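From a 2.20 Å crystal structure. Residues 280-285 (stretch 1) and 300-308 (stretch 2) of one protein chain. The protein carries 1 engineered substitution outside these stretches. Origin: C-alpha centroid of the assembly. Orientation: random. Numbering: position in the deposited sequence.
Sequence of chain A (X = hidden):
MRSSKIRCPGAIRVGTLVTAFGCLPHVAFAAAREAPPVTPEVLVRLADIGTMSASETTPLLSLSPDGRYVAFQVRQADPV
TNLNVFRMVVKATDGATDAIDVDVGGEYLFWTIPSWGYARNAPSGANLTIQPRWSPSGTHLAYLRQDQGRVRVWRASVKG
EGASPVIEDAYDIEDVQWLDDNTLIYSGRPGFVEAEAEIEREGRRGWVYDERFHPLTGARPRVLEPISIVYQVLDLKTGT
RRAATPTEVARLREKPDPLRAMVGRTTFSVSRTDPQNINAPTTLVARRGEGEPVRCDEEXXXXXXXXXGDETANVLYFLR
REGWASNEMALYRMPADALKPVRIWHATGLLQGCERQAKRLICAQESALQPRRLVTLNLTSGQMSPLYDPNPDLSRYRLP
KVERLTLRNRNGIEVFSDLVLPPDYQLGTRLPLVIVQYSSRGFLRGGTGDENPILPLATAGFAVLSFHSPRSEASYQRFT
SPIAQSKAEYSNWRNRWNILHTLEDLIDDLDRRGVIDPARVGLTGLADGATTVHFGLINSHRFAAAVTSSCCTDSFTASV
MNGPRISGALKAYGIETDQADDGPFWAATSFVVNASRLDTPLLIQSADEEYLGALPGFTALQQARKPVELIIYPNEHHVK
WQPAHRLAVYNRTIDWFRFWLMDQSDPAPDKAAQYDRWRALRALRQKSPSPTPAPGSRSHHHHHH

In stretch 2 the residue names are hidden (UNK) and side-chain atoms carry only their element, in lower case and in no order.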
# COMPACT_ATOMS: atom_id res chain seq x y z
N ALA A 280 -14.78 -11.92 -14.67
CA ALA A 280 -16.03 -11.43 -15.20
C ALA A 280 -16.41 -10.20 -14.40
O ALA A 280 -16.30 -10.15 -13.17
CB ALA A 280 -17.13 -12.48 -15.10
N PRO A 281 -16.87 -9.19 -15.11
CA PRO A 281 -17.32 -7.97 -14.46
C PRO A 281 -18.55 -8.20 -13.56
O PRO A 281 -19.36 -9.08 -13.83
CB PRO A 281 -17.65 -7.05 -15.64
CG PRO A 281 -17.99 -7.98 -16.75
CD PRO A 281 -17.19 -9.24 -16.54
N THR A 282 -18.64 -7.44 -12.48
CA THR A 282 -19.79 -7.51 -11.61
C THR A 282 -20.74 -6.48 -12.10
O THR A 282 -20.32 -5.51 -12.77
CB THR A 282 -19.44 -7.19 -10.14
OG1 THR A 282 -19.13 -5.79 -10.00
CG2 THR A 282 -18.28 -8.02 -9.70
N THR A 283 -22.00 -6.70 -11.75
CA THR A 283 -23.10 -5.85 -12.13
C THR A 283 -23.96 -5.63 -10.88
O THR A 283 -24.22 -6.57 -10.14
CB THR A 283 -24.00 -6.54 -13.21
OG1 THR A 283 -23.23 -6.85 -14.38
CG2 THR A 283 -25.09 -5.63 -13.62
N LEU A 284 -24.43 -4.40 -10.71
CA LEU A 284 -25.43 -4.07 -9.74
C LEU A 284 -26.74 -4.85 -9.93
O LEU A 284 -27.29 -4.88 -11.05
CB LEU A 284 -25.79 -2.63 -9.89
CG LEU A 284 -26.74 -2.11 -8.82
CD1 LEU A 284 -26.10 -2.16 -7.46
CD2 LEU A 284 -27.11 -0.69 -9.17
N VAL A 285 -27.24 -5.45 -8.85
CA VAL A 285 -28.54 -6.14 -8.84
C VAL A 285 -29.45 -5.61 -7.72
O VAL A 285 -28.98 -5.18 -6.66
CB VAL A 285 -28.47 -7.68 -8.77
CG1 VAL A 285 -27.33 -8.24 -9.62
CG2 VAL A 285 -28.33 -8.16 -7.36
N UNK A 300 -22.43 1.73 -16.62
CA UNK A 300 -22.08 2.39 -15.38
C UNK A 300 -22.18 1.53 -14.13
O UNK A 300 -21.59 1.86 -13.13
c UNK A 300 -22.96 3.60 -15.22
N UNK A 301 -22.92 0.43 -14.19
CA UNK A 301 -23.25 -0.41 -13.01
C UNK A 301 -22.20 -1.47 -12.87
O UNK A 301 -22.32 -2.33 -12.00
c UNK A 301 -24.65 -1.12 -13.21
s UNK A 301 -26.13 -0.08 -12.94
N UNK A 302 -21.19 -1.46 -13.74
CA UNK A 302 -20.14 -2.51 -13.71
C UNK A 302 -18.98 -2.18 -12.82
O UNK A 302 -18.46 -1.05 -12.84
o UNK A 302 -19.16 -4.18 -17.73
c UNK A 302 -20.20 -4.28 -17.03
c UNK A 302 -20.66 -3.19 -16.12
n UNK A 302 -20.95 -5.35 -17.02
c UNK A 302 -19.58 -2.80 -15.11
N UNK A 303 -18.56 -3.18 -12.07
CA UNK A 303 -17.37 -3.15 -11.23
C UNK A 303 -17.39 -2.04 -10.18
O UNK A 303 -16.42 -1.36 -9.92
n UNK A 303 -15.77 -4.41 -14.12
o UNK A 303 -16.05 -5.55 -12.21
c UNK A 303 -16.14 -3.14 -12.12
c UNK A 303 -15.95 -4.47 -12.82
N UNK A 304 -18.52 -1.93 -9.51
CA UNK A 304 -18.69 -0.99 -8.42
C UNK A 304 -17.72 -1.35 -7.32
O UNK A 304 -17.50 -2.51 -7.01
c UNK A 304 -20.16 -1.02 -7.92
c UNK A 304 -22.52 -0.57 -8.84
c UNK A 304 -21.03 -0.38 -9.01
c UNK A 304 -20.34 -0.29 -6.58
N UNK A 305 -17.15 -0.34 -6.69
CA UNK A 305 -16.25 -0.57 -5.53
C UNK A 305 -16.82 -0.16 -4.17
O UNK A 305 -16.28 -0.50 -3.14
o UNK A 305 -15.19 1.49 -6.13
c UNK A 305 -14.92 0.14 -5.75
c UNK A 305 -14.14 -0.57 -6.86
N UNK A 306 -17.90 0.59 -4.18
CA UNK A 306 -18.49 1.04 -2.95
C UNK A 306 -19.88 1.55 -3.24
O UNK A 306 -20.06 2.32 -4.18
c UNK A 306 -19.35 1.93 2.35
n UNK A 306 -19.00 2.05 3.64
c UNK A 306 -17.40 2.09 -0.86
c UNK A 306 -17.66 2.21 -2.35
n UNK A 306 -20.62 1.64 2.06
c UNK A 306 -18.68 1.99 -0.04
n UNK A 306 -18.42 2.10 1.39
N UNK A 307 -20.86 1.20 -2.41
CA UNK A 307 -22.20 1.81 -2.54
C UNK A 307 -22.82 2.27 -1.19
O UNK A 307 -22.48 1.76 -0.14
s UNK A 307 -24.69 -1.49 -3.09
c UNK A 307 -23.48 -0.38 -2.33
c UNK A 307 -23.82 -2.09 -4.52
c UNK A 307 -23.11 0.80 -3.21
N UNK A 308 -23.75 3.21 -1.26
CA UNK A 308 -24.45 3.74 -0.07
C UNK A 308 -25.92 3.99 -0.36
O UNK A 308 -26.25 4.67 -1.37
c UNK A 308 -19.82 5.57 -1.93
c UNK A 308 -23.90 5.12 0.29
n UNK A 308 -20.67 5.18 2.05
c UNK A 308 -18.91 5.44 0.30
c UNK A 308 -22.47 5.17 0.75
c UNK A 308 -20.21 5.33 0.77
c UNK A 308 -21.11 5.43 -1.45
c UNK A 308 -21.31 5.32 -0.08
c UNK A 308 -18.74 5.57 -1.05
c UNK A 308 -22.03 5.10 2.03
O HOH W 1 -20.72 -3.90 -9.94
O HOH W 2 -17.77 -5.16 -7.86

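Position 300 has one side-chain carbon and nothing beyond it, so it is Ala300; it lies in the 3-10 segment and touches nothing on stretch 1. Position 301 carries one carbon followed by a sulfur, which makes it Cys301. Its CB points toward stretch 1 and packs on Leu284 CB at 3.8 Å, a fit suited to a small, largely apolar side chain, while the sulfur is covalently bonded elsewhere in the structure. Its backbone O accepts a hydrogen bond from Leu284 N (3.2 Å).

Position 302 has three side-chain carbons in a row, the third bearing one oxygen and one nitrogen: an amide on a two-carbon arm, hence Gln302. The length of that arm lets a side chain that leaves the backbone sideways bring its end nearer to stretch 1, where OE1 lies 3.9 Å from Pro281 CB and NE2 3.8 Å from Thr283 OG1.

At 303 two carbons end in an oxygen and a nitrogen, the shorter amide of Asn303. Thr282 N donates to OD1 at 3.2 Å with a nearly straight angle of 167°, and ND2 lies 3.6 Å from Pro281 CB. The backbone has phi/psi of 59/46, a left-handed conformation that asparagine tolerates better than most residues.

Position 304 shows four carbons, forked at the first, with one arm two carbons long: Ile304. Its CD1 reaches Leu284 CB at 4.0 Å, as befits an apolar side chain in a buried place.

Position 305 forks at its first carbon into an oxygen and a carbon, giving Thr305, whose CB points away from stretch 1; its OG1 is hydrogen-bonded elsewhere in the structure, so the polar group is satisfied. Position 306 has three carbons, a nitrogen, and a carbon with two more nitrogens, the guanidinium of Arg306; it makes no contact with stretch 1, and NH1 donates to the backbone O of position 307 (2.9 Å).

Position 307 is an unbranched chain of two carbons, a sulfur and a carbon, therefore Met307. This flexible apolar chain brings CE to 3.7 Å from Leu284 CD1. Position 308 has one carbon, then fused five- and six-membered rings that hold eight carbons and one nitrogen: Trp308, buried but out of reach of stretch 1.

The contact combines a short backbone pairing with an apolar cluster around Leu284. Thr283 and Gln302 form a single bridge, supported by Leu284 N to Cys301 O and by Asn303 N to Thr282 O (3.0 Å). One water hydrogen-bonds to Thr282 OG1 (2.5 Å), Cys301 O and Ile304 N (3.0 Å each).

Stretch 2 300-308: ACQNITRMW
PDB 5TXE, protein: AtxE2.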